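Local atomic coordinates of Cif (Cell cycle inhibiting factor) (Escherichia coli, PDB entry 3EFY), a protein that deamidates a glutamine of host NEDD8 to glutamate, disabling cullin-RING ubiquitin ligases and arresting the host cell cycle. Residues Leu64-Ile72 and Pro81-Leu89; Tyr119-Thr128 and Ile151-Phe161. All blocks are in the same frame, centred on the assembly; numbering follows the deposited sequence.

Contact 1: residues Leu64-Ile72 and Pro81-Leu89; sequences LGHAYIVDI and PAFLYQSDL
Two neighbouring antiparallel strands, His66-Ile72 and Pro81-Tyr85, form a beta hairpin in the middle of the sheet, and where they separate the active-site residues His66 and Gln86 meet. There His66 NE2 donates to Gln86 OE1 over 2.7 Å, nearly straight (164°) and lying in the carbonyl plane of the amide. With its CG anti to the backbone N (chi1 -173°), the imidazole swings across to the other strand; an amide oxygen can only accept, which matches the NE2-H donor and limits the ring's rotation. Asp88 OD2 lies over one ring face, 3.5 Å from His66 CE1, and the same oxygen is hydrogen-bonded to Thr94 OG1. Cys10, on helix 10-22, packs against His66, giving a Cys-His-Gln triad consistent with the papain-like CA clan, in which the third residue is commonly Asn. Along the paired strands, Ile69-Tyr85 and Asp71-Phe83 are hydrogen-bonded pairs, with Asp71 N to Phe83 O at 2.8 Å. The side chains of Ile69, Asp71 and Tyr85 share one face, where Tyr85 OH donates to Asp71 OD2 on its anti side at 2.6 Å, hydroxyl and carboxylate matching as buried donor and acceptor; Tyr166 binds the other carboxylate oxygen. Val70 and Leu84 point to the opposite face, where beta-branched Val70 and small Ala82 suit close packing, CG1 to CB 3.8 Å.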
loop_
_atom_site.group_PDB
_atom_site.type_symbol
_atom_site.label_atom_id
_atom_site.label_comp_id
_atom_site.label_asym_id
_atom_site.label_seq_id
_atom_site.Cartn_x
_atom_site.Cartn_y
_atom_site.Cartn_z
ATOM N N LEU A 64 -5.600 26.774 -0.052
ATOM C CA LEU A 64 -4.425 26.589 -0.858
ATOM C C LEU A 64 -4.715 25.712 -2.061
ATOM O O LEU A 64 -3.988 25.770 -3.056
ATOM C CB LEU A 64 -3.279 25.995 -0.028
ATOM C CG LEU A 64 -1.851 26.087 -0.574
ATOM C CD1 LEU A 64 -1.400 27.520 -0.734
ATOM C CD2 LEU A 64 -0.854 25.298 0.274
ATOM N N GLY A 65 -5.783 24.900 -1.985
ATOM C CA GLY A 65 -6.137 23.930 -2.984
ATOM C C GLY A 65 -5.124 22.796 -3.079
ATOM O O GLY A 65 -4.620 22.452 -4.139
ATOM N N HIS A 66 -4.847 22.153 -1.945
ATOM C CA HIS A 66 -3.717 21.287 -1.879
ATOM C C HIS A 66 -3.920 20.294 -0.699
ATOM O O HIS A 66 -4.658 20.606 0.206
ATOM C CB HIS A 66 -2.502 22.172 -1.612
ATOM C CG HIS A 66 -1.215 21.438 -1.681
ATOM N ND1 HIS A 66 -1.015 20.408 -2.572
ATOM C CD2 HIS A 66 -0.049 21.588 -0.993
ATOM C CE1 HIS A 66 0.192 19.913 -2.367
ATOM N NE2 HIS A 66 0.818 20.642 -1.459
ATOM N N ALA A 67 -3.420 19.092 -0.843
ATOM C CA ALA A 67 -3.405 18.112 0.264
ATOM C C ALA A 67 -1.983 17.671 0.564
ATOM O O ALA A 67 -1.134 17.591 -0.322
ATOM C CB ALA A 67 -4.267 16.885 -0.092
ATOM N N TYR A 68 -1.710 17.318 1.828
ATOM C CA TYR A 68 -0.344 17.014 2.238
ATOM C C TYR A 68 -0.354 16.370 3.630
ATOM O O TYR A 68 -1.388 16.368 4.279
ATOM C CB TYR A 68 0.542 18.283 2.213
ATOM C CG TYR A 68 -0.042 19.491 2.823
ATOM C CD1 TYR A 68 0.149 19.793 4.177
ATOM C CD2 TYR A 68 -0.879 20.383 2.113
ATOM C CE1 TYR A 68 -0.397 20.947 4.744
ATOM C CE2 TYR A 68 -1.435 21.454 2.689
ATOM C CZ TYR A 68 -1.228 21.765 4.016
ATOM O OH TYR A 68 -1.796 22.909 4.547
ATOM N N ILE A 69 0.797 15.863 4.052
ATOM C CA ILE A 69 0.925 15.087 5.323
ATOM C C ILE A 69 1.858 15.843 6.261
ATOM O O ILE A 69 2.919 16.294 5.828
ATOM C CB ILE A 69 1.494 13.731 5.067
ATOM C CG1 ILE A 69 0.661 12.883 4.073
ATOM C CG2 ILE A 69 1.632 12.972 6.407
ATOM C CD1 ILE A 69 -0.794 12.742 4.471
ATOM N N VAL A 70 1.496 15.932 7.547
ATOM C CA VAL A 70 2.385 16.437 8.600
ATOM C C VAL A 70 2.625 15.272 9.555
ATOM O O VAL A 70 1.669 14.658 10.064
ATOM C CB VAL A 70 1.795 17.592 9.302
ATOM C CG1 VAL A 70 2.756 18.078 10.441
ATOM C CG2 VAL A 70 1.529 18.746 8.332
ATOM N N ASP A 71 3.902 14.921 9.686
ATOM C CA ASP A 71 4.369 13.786 10.507
ATOM C C ASP A 71 4.873 14.456 11.806
ATOM O O ASP A 71 5.790 15.315 11.750
ATOM C CB ASP A 71 5.442 13.036 9.729
ATOM C CG ASP A 71 6.126 11.905 10.510
ATOM O OD1 ASP A 71 5.792 11.699 11.697
ATOM O OD2 ASP A 71 6.988 11.209 9.912
ATOM N N ILE A 72 4.304 14.028 12.949
ATOM C CA ILE A 72 4.626 14.542 14.262
ATOM C C ILE A 72 5.260 13.419 15.115
ATOM O O ILE A 72 4.552 12.672 15.763
ATOM C CB ILE A 72 3.419 15.153 14.965
ATOM C CG1 ILE A 72 2.716 16.211 14.095
ATOM C CG2 ILE A 72 3.838 15.800 16.318
ATOM C CD1 ILE A 72 1.317 16.515 14.540
ATOM N N PRO A 81 9.026 19.294 16.916
ATOM C CA PRO A 81 9.322 19.179 15.473
ATOM C C PRO A 81 8.247 18.414 14.686
ATOM O O PRO A 81 7.460 17.645 15.234
ATOM C CB PRO A 81 10.635 18.411 15.417
ATOM C CG PRO A 81 11.063 18.221 16.848
ATOM C CD PRO A 81 9.986 18.562 17.756
ATOM N N ALA A 82 8.222 18.665 13.379
ATOM C CA ALA A 82 7.352 17.904 12.485
ATOM C C ALA A 82 8.040 17.806 11.125
ATOM O O ALA A 82 9.006 18.529 10.868
ATOM C CB ALA A 82 6.016 18.614 12.370
ATOM N N PHE A 83 7.502 16.966 10.237
ATOM C CA PHE A 83 7.988 16.851 8.874
ATOM C C PHE A 83 6.777 17.029 7.971
ATOM O O PHE A 83 5.675 16.601 8.313
ATOM C CB PHE A 83 8.645 15.529 8.653
ATOM C CG PHE A 83 9.896 15.331 9.505
ATOM C CD1 PHE A 83 11.141 15.634 8.991
ATOM C CD2 PHE A 83 9.802 14.838 10.790
ATOM C CE1 PHE A 83 12.293 15.460 9.755
ATOM C CE2 PHE A 83 10.967 14.673 11.577
ATOM C CZ PHE A 83 12.193 14.987 11.042
ATOM N N LEU A 84 6.986 17.620 6.816
ATOM C CA LEU A 84 5.905 17.808 5.818
ATOM C C LEU A 84 6.237 17.006 4.566
ATOM O O LEU A 84 7.323 17.122 4.011
ATOM C CB LEU A 84 5.791 19.275 5.460
ATOM C CG LEU A 84 4.478 19.687 4.746
ATOM C CD1 LEU A 84 4.029 21.108 5.216
ATOM C CD2 LEU A 84 4.804 19.605 3.351
ATOM N N TYR A 85 5.276 16.199 4.095
ATOM C CA TYR A 85 5.406 15.376 2.918
ATOM C C TYR A 85 4.284 15.774 1.924
ATOM O O TYR A 85 3.137 15.947 2.304
ATOM C CB TYR A 85 5.292 13.862 3.182
ATOM C CG TYR A 85 6.077 13.391 4.404
ATOM C CD1 TYR A 85 7.379 13.785 4.602
ATOM C CD2 TYR A 85 5.467 12.578 5.361
ATOM C CE1 TYR A 85 8.107 13.335 5.736
ATOM C CE2 TYR A 85 6.178 12.146 6.464
ATOM C CZ TYR A 85 7.477 12.560 6.654
ATOM O OH TYR A 85 8.193 12.163 7.799
ATOM N N GLN A 86 4.612 15.860 0.641
ATOM C CA GLN A 86 3.653 16.329 -0.362
ATOM C C GLN A 86 4.126 15.993 -1.767
ATOM O O GLN A 86 5.330 15.788 -2.001
ATOM C CB GLN A 86 3.449 17.843 -0.256
ATOM C CG GLN A 86 4.777 18.662 -0.416
ATOM C CD GLN A 86 4.603 20.129 -0.663
ATOM O OE1 GLN A 86 3.514 20.634 -1.009
ATOM N NE2 GLN A 86 5.709 20.858 -0.519
ATOM N N SER A 87 3.179 16.013 -2.693
ATOM C CA SER A 87 3.456 16.207 -4.127
ATOM C C SER A 87 2.486 17.258 -4.635
ATOM O O SER A 87 1.534 17.578 -3.948
ATOM C CB SER A 87 3.325 14.914 -4.950
ATOM O OG SER A 87 1.972 14.522 -5.096
ATOM N N ASP A 88 2.665 17.756 -5.870
ATOM C CA ASP A 88 1.768 18.803 -6.357
ATOM C C ASP A 88 1.799 18.764 -7.901
ATOM O O ASP A 88 2.870 18.663 -8.492
ATOM C CB ASP A 88 2.284 20.130 -5.834
ATOM C CG ASP A 88 1.278 21.241 -5.841
ATOM O OD1 ASP A 88 0.474 21.409 -6.817
ATOM O OD2 ASP A 88 1.363 22.043 -4.903
ATOM N N LEU A 89 0.621 18.800 -8.515
ATOM C CA LEU A 89 0.570 18.847 -10.000
ATOM C C LEU A 89 0.737 20.248 -10.565
ATOM O O LEU A 89 0.965 20.386 -11.796
ATOM C CB LEU A 89 -0.731 18.236 -10.519
ATOM C CG LEU A 89 -0.873 16.724 -10.308
ATOM C CD1 LEU A 89 -2.273 16.268 -10.800
ATOM C CD2 LEU A 89 0.280 15.906 -10.914
HETATM O O HOH W 1 -1.866 20.964 -5.153
HETATM O O HOH W 2 0.534 15.512 -1.220
#

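Contact 2: residues Tyr119-Thr128 and Ile151-Phe161; sequences YFSCMSQNKT and IQYQKHDNFSF
The ring of Phe120 on the helix packs against both Phe159 and Phe161, the three ring centres forming a triangle in an aromatic cluster. Toward Phe159 it presents an edge in an offset edge-to-face pair, centroids 5.1 Å apart and planes at 64°; toward Phe161 the roles reverse, the edge of Phe161 meeting a face of Phe120 at 61°. Flat, apolar rings suit this buried place, since each can offer both face and edge. Met123 CG, set anti to the backbone N (chi1 -178°), lies 4.0 Å from Phe159 CZ. Nearer the surface Asn126 lies over Tyr153: its CB sits above the ring centre in a CH-pi contact, and its amide is stacked almost parallel to the ring. Asn126 takes the positive-phi position that closes the helix in a Schellman motif, a conformation asparagine tolerates well. The rim of the same tyrosine carries a long hydrogen bond, Tyr153 OH to Ser124 O at 3.3 Å, with the hydroxyl above the carbonyl plane; a water joins Ser124 O to Lys155 O. The contact ties the C-terminal end of helix 113-124 to strand 159-166, outermost in this chain's sheet, with Val59 of strand 54-61 and Leu39 of helix 39-47 adjoining Phe120 and Phe161.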
loop_
_atom_site.group_PDB
_atom_site.type_symbol
_atom_site.label_atom_id
_atom_site.label_comp_id
_atom_site.label_asym_id
_atom_site.label_seq_id
_atom_site.Cartn_x
_atom_site.Cartn_y
_atom_site.Cartn_z
ATOM N N TYR A 119 0.393 28.821 10.139
ATOM C CA TYR A 119 -0.104 28.903 8.750
ATOM C C TYR A 119 -1.601 28.550 8.664
ATOM O O TYR A 119 -2.401 29.270 8.045
ATOM C CB TYR A 119 0.777 28.041 7.756
ATOM C CG TYR A 119 0.052 27.736 6.496
ATOM C CD1 TYR A 119 -0.118 28.710 5.518
ATOM C CD2 TYR A 119 -0.624 26.516 6.336
ATOM C CE1 TYR A 119 -0.879 28.476 4.410
ATOM C CE2 TYR A 119 -1.369 26.260 5.212
ATOM C CZ TYR A 119 -1.496 27.241 4.247
ATOM O OH TYR A 119 -2.269 27.048 3.152
ATOM N N PHE A 120 -2.024 27.435 9.284
ATOM C CA PHE A 120 -3.436 27.057 9.249
ATOM C C PHE A 120 -4.300 28.198 9.791
ATOM O O PHE A 120 -5.349 28.561 9.225
ATOM C CB PHE A 120 -3.731 25.810 10.119
ATOM C CG PHE A 120 -3.027 24.540 9.705
ATOM C CD1 PHE A 120 -2.702 24.256 8.416
ATOM C CD2 PHE A 120 -2.748 23.586 10.669
ATOM C CE1 PHE A 120 -2.059 23.105 8.107
ATOM C CE2 PHE A 120 -2.152 22.438 10.366
ATOM C CZ PHE A 120 -1.788 22.170 9.095
ATOM N N SER A 121 -3.843 28.765 10.902
ATOM C CA SER A 121 -4.588 29.833 11.549
ATOM C C SER A 121 -4.713 31.067 10.640
ATOM O O SER A 121 -5.797 31.591 10.454
ATOM C CB SER A 121 -3.944 30.209 12.881
ATOM O OG SER A 121 -4.781 31.167 13.507
ATOM N N CYS A 122 -3.608 31.488 10.056
ATOM C CA CYS A 122 -3.619 32.630 9.122
ATOM C C CYS A 122 -4.505 32.380 7.902
ATOM O O CYS A 122 -5.350 33.201 7.573
ATOM C CB CYS A 122 -2.206 32.960 8.657
ATOM S SG CYS A 122 -1.149 33.612 9.944
ATOM N N MET A 123 -4.341 31.236 7.232
ATOM C CA MET A 123 -5.129 30.935 6.047
ATOM C C MET A 123 -6.620 30.825 6.363
ATOM O O MET A 123 -7.469 31.252 5.578
ATOM C CB MET A 123 -4.595 29.662 5.370
ATOM C CG MET A 123 -5.260 29.226 4.115
ATOM S SD MET A 123 -4.931 30.416 2.761
ATOM C CE MET A 123 -3.327 30.939 3.252
ATOM N N SER A 124 -6.960 30.294 7.532
ATOM C CA SER A 124 -8.369 30.146 7.904
ATOM C C SER A 124 -9.055 31.501 8.104
ATOM O O SER A 124 -10.255 31.583 7.998
ATOM C CB SER A 124 -8.540 29.287 9.164
ATOM O OG SER A 124 -7.904 29.864 10.260
ATOM N N GLN A 125 -8.272 32.537 8.353
ATOM C CA GLN A 125 -8.757 33.902 8.542
ATOM C C GLN A 125 -8.520 34.770 7.295
ATOM O O GLN A 125 -8.618 36.004 7.372
ATOM C CB GLN A 125 -8.030 34.527 9.709
ATOM C CG GLN A 125 -8.347 33.901 11.052
ATOM C CD GLN A 125 -7.470 34.434 12.135
ATOM O OE1 GLN A 125 -6.489 33.801 12.527
ATOM N NE2 GLN A 125 -7.794 35.622 12.624
ATOM N N ASN A 126 -8.190 34.126 6.183
ATOM C CA ASN A 126 -7.886 34.786 4.908
ATOM C C ASN A 126 -6.744 35.793 4.992
ATOM O O ASN A 126 -6.769 36.815 4.301
ATOM C CB ASN A 126 -9.150 35.451 4.323
ATOM C CG ASN A 126 -9.049 35.727 2.805
ATOM O OD1 ASN A 126 -8.380 34.996 2.041
ATOM N ND2 ASN A 126 -9.731 36.791 2.361
ATOM N N LYS A 127 -5.736 35.517 5.814
ATOM C CA LYS A 127 -4.588 36.395 5.896
ATOM C C LYS A 127 -3.443 35.710 5.169
ATOM O O LYS A 127 -2.595 35.076 5.791
ATOM C CB LYS A 127 -4.239 36.722 7.347
ATOM C CG LYS A 127 -5.431 37.196 8.166
ATOM C CD LYS A 127 -5.030 37.778 9.524
ATOM C CE LYS A 127 -6.132 37.639 10.581
ATOM N NZ LYS A 127 -7.316 38.566 10.402
ATOM N N THR A 128 -3.445 35.802 3.837
ATOM C CA THR A 128 -2.416 35.144 3.040
ATOM C C THR A 128 -1.081 35.795 3.350
ATOM O O THR A 128 -0.989 37.003 3.526
ATOM C CB THR A 128 -2.693 35.216 1.523
ATOM O OG1 THR A 128 -2.681 36.583 1.113
ATOM C CG2 THR A 128 -4.043 34.589 1.176
ATOM N N ILE A 151 -5.522 31.152 -4.836
ATOM C CA ILE A 151 -6.119 30.930 -3.507
ATOM C C ILE A 151 -7.648 30.912 -3.642
ATOM O O ILE A 151 -8.248 31.762 -4.353
ATOM C CB ILE A 151 -5.624 31.954 -2.479
ATOM C CG1 ILE A 151 -4.123 31.808 -2.268
ATOM C CG2 ILE A 151 -6.379 31.787 -1.128
ATOM C CD1 ILE A 151 -3.456 32.960 -1.612
ATOM N N GLN A 152 -8.286 29.922 -3.029
ATOM C CA GLN A 152 -9.739 29.766 -3.054
ATOM C C GLN A 152 -10.263 29.854 -1.631
ATOM O O GLN A 152 -10.800 28.891 -1.139
ATOM C CB GLN A 152 -10.199 28.413 -3.606
ATOM C CG GLN A 152 -9.331 27.724 -4.630
ATOM C CD GLN A 152 -9.740 27.978 -6.071
ATOM O OE1 GLN A 152 -8.890 28.253 -6.925
ATOM N NE2 GLN A 152 -11.032 27.862 -6.357
ATOM N N TYR A 153 -10.123 31.000 -0.986
ATOM C CA TYR A 153 -10.685 31.175 0.347
ATOM C C TYR A 153 -12.225 31.091 0.326
ATOM O O TYR A 153 -12.893 31.726 -0.496
ATOM C CB TYR A 153 -10.217 32.493 0.970
ATOM C CG TYR A 153 -10.768 32.741 2.351
ATOM C CD1 TYR A 153 -10.333 31.986 3.442
ATOM C CD2 TYR A 153 -11.735 33.723 2.575
ATOM C CE1 TYR A 153 -10.841 32.196 4.712
ATOM C CE2 TYR A 153 -12.243 33.955 3.857
ATOM C CZ TYR A 153 -11.798 33.185 4.920
ATOM O OH TYR A 153 -12.299 33.404 6.190
ATOM N N GLN A 154 -12.769 30.269 1.224
ATOM C CA GLN A 154 -14.213 30.226 1.507
ATOM C C GLN A 154 -14.435 30.718 2.957
ATOM O O GLN A 154 -13.498 30.726 3.763
ATOM C CB GLN A 154 -14.788 28.816 1.225
ATOM C CG GLN A 154 -13.861 27.581 1.537
ATOM C CD GLN A 154 -12.841 27.198 0.395
ATOM O OE1 GLN A 154 -13.163 27.289 -0.807
ATOM N NE2 GLN A 154 -11.625 26.752 0.785
ATOM N N LYS A 155 -15.644 31.174 3.287
ATOM C CA LYS A 155 -15.881 31.833 4.589
ATOM C C LYS A 155 -15.646 30.899 5.789
ATOM O O LYS A 155 -15.049 31.303 6.785
ATOM C CB LYS A 155 -17.288 32.467 4.658
ATOM C CG LYS A 155 -17.458 33.518 5.784
ATOM C CD LYS A 155 -18.243 34.775 5.305
ATOM C CE LYS A 155 -18.110 35.950 6.291
ATOM N NZ LYS A 155 -18.607 37.271 5.758
ATOM N N HIS A 156 -16.098 29.657 5.693
ATOM C CA HIS A 156 -15.740 28.661 6.712
ATOM C C HIS A 156 -15.388 27.323 6.059
ATOM O O HIS A 156 -15.490 27.168 4.839
ATOM C CB HIS A 156 -16.858 28.538 7.767
ATOM C CG HIS A 156 -16.934 29.714 8.706
ATOM N ND1 HIS A 156 -15.997 29.942 9.696
ATOM C CD2 HIS A 156 -17.822 30.736 8.792
ATOM C CE1 HIS A 156 -16.308 31.046 10.354
ATOM N NE2 HIS A 156 -17.409 31.550 9.822
ATOM N N ASP A 157 -14.918 26.377 6.869
ATOM C CA ASP A 157 -14.595 25.023 6.403
ATOM C C ASP A 157 -13.552 24.938 5.274
ATOM O O ASP A 157 -13.683 24.095 4.379
ATOM C CB ASP A 157 -15.851 24.296 5.933
ATOM C CG ASP A 157 -16.976 24.325 6.949
ATOM O OD1 ASP A 157 -16.712 24.471 8.177
ATOM O OD2 ASP A 157 -18.134 24.194 6.489
ATOM N N ASN A 158 -12.526 25.781 5.334
ATOM C CA ASN A 158 -11.409 25.717 4.403
ATOM C C ASN A 158 -10.626 24.386 4.597
ATOM O O ASN A 158 -10.294 23.697 3.635
ATOM C CB ASN A 158 -10.487 26.917 4.653
ATOM C CG ASN A 158 -11.123 28.235 4.208
ATOM O OD1 ASN A 158 -11.571 29.052 5.041
ATOM N ND2 ASN A 158 -11.217 28.410 2.892
ATOM N N PHE A 159 -10.408 24.027 5.858
ATOM C CA PHE A 159 -9.580 22.865 6.181
ATOM C C PHE A 159 -10.417 21.675 6.633
ATOM O O PHE A 159 -11.437 21.835 7.316
ATOM C CB PHE A 159 -8.612 23.192 7.316
ATOM C CG PHE A 159 -7.474 24.100 6.919
ATOM C CD1 PHE A 159 -6.348 23.576 6.322
ATOM C CD2 PHE A 159 -7.543 25.447 7.150
ATOM C CE1 PHE A 159 -5.272 24.372 5.960
ATOM C CE2 PHE A 159 -6.447 26.294 6.812
ATOM C CZ PHE A 159 -5.327 25.755 6.184
ATOM N N SER A 160 -9.945 20.486 6.287
ATOM C CA SER A 160 -10.421 19.210 6.864
ATOM C C SER A 160 -9.172 18.382 7.175
ATOM O O SER A 160 -8.282 18.281 6.330
ATOM C CB SER A 160 -11.232 18.454 5.825
ATOM O OG SER A 160 -11.714 17.209 6.289
ATOM N N PHE A 161 -9.123 17.785 8.358
ATOM C CA PHE A 161 -7.975 17.030 8.801
ATOM C C PHE A 161 -8.365 15.611 9.159
ATOM O O PHE A 161 -9.506 15.330 9.538
ATOM C CB PHE A 161 -7.378 17.652 10.043
ATOM C CG PHE A 161 -6.912 19.071 9.850
ATOM C CD1 PHE A 161 -5.651 19.311 9.313
ATOM C CD2 PHE A 161 -7.712 20.141 10.220
ATOM C CE1 PHE A 161 -5.202 20.630 9.141
ATOM C CE2 PHE A 161 -7.266 21.439 10.086
ATOM C CZ PHE A 161 -6.009 21.678 9.528
HETATM O O HOH W 3 -12.739 30.576 7.975
#

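In the fold
The centres of the two contacts lie about 15 Å apart, and they follow in series along this C-terminal portion of the protein, contact 1 closing before contact 2 opens. Both reach the same five-stranded antiparallel sheet: contact 1 pairs strands 66-72 and 81-85 close to the centre of the folded chain, while contact 2 rests on 159-166, the outermost strand of this chain's sheet, with strand 54-61 between the two. They join through helix 113-124, where Tyr68 OH approaches Tyr119 CE2 to 3.4 Å; the hydroxyls of both tyrosines bond to Asp61. The aromatic packing against that helix therefore reaches Tyr68 on the strand that carries His66, although contact 2 itself stands outside the catalytic centre.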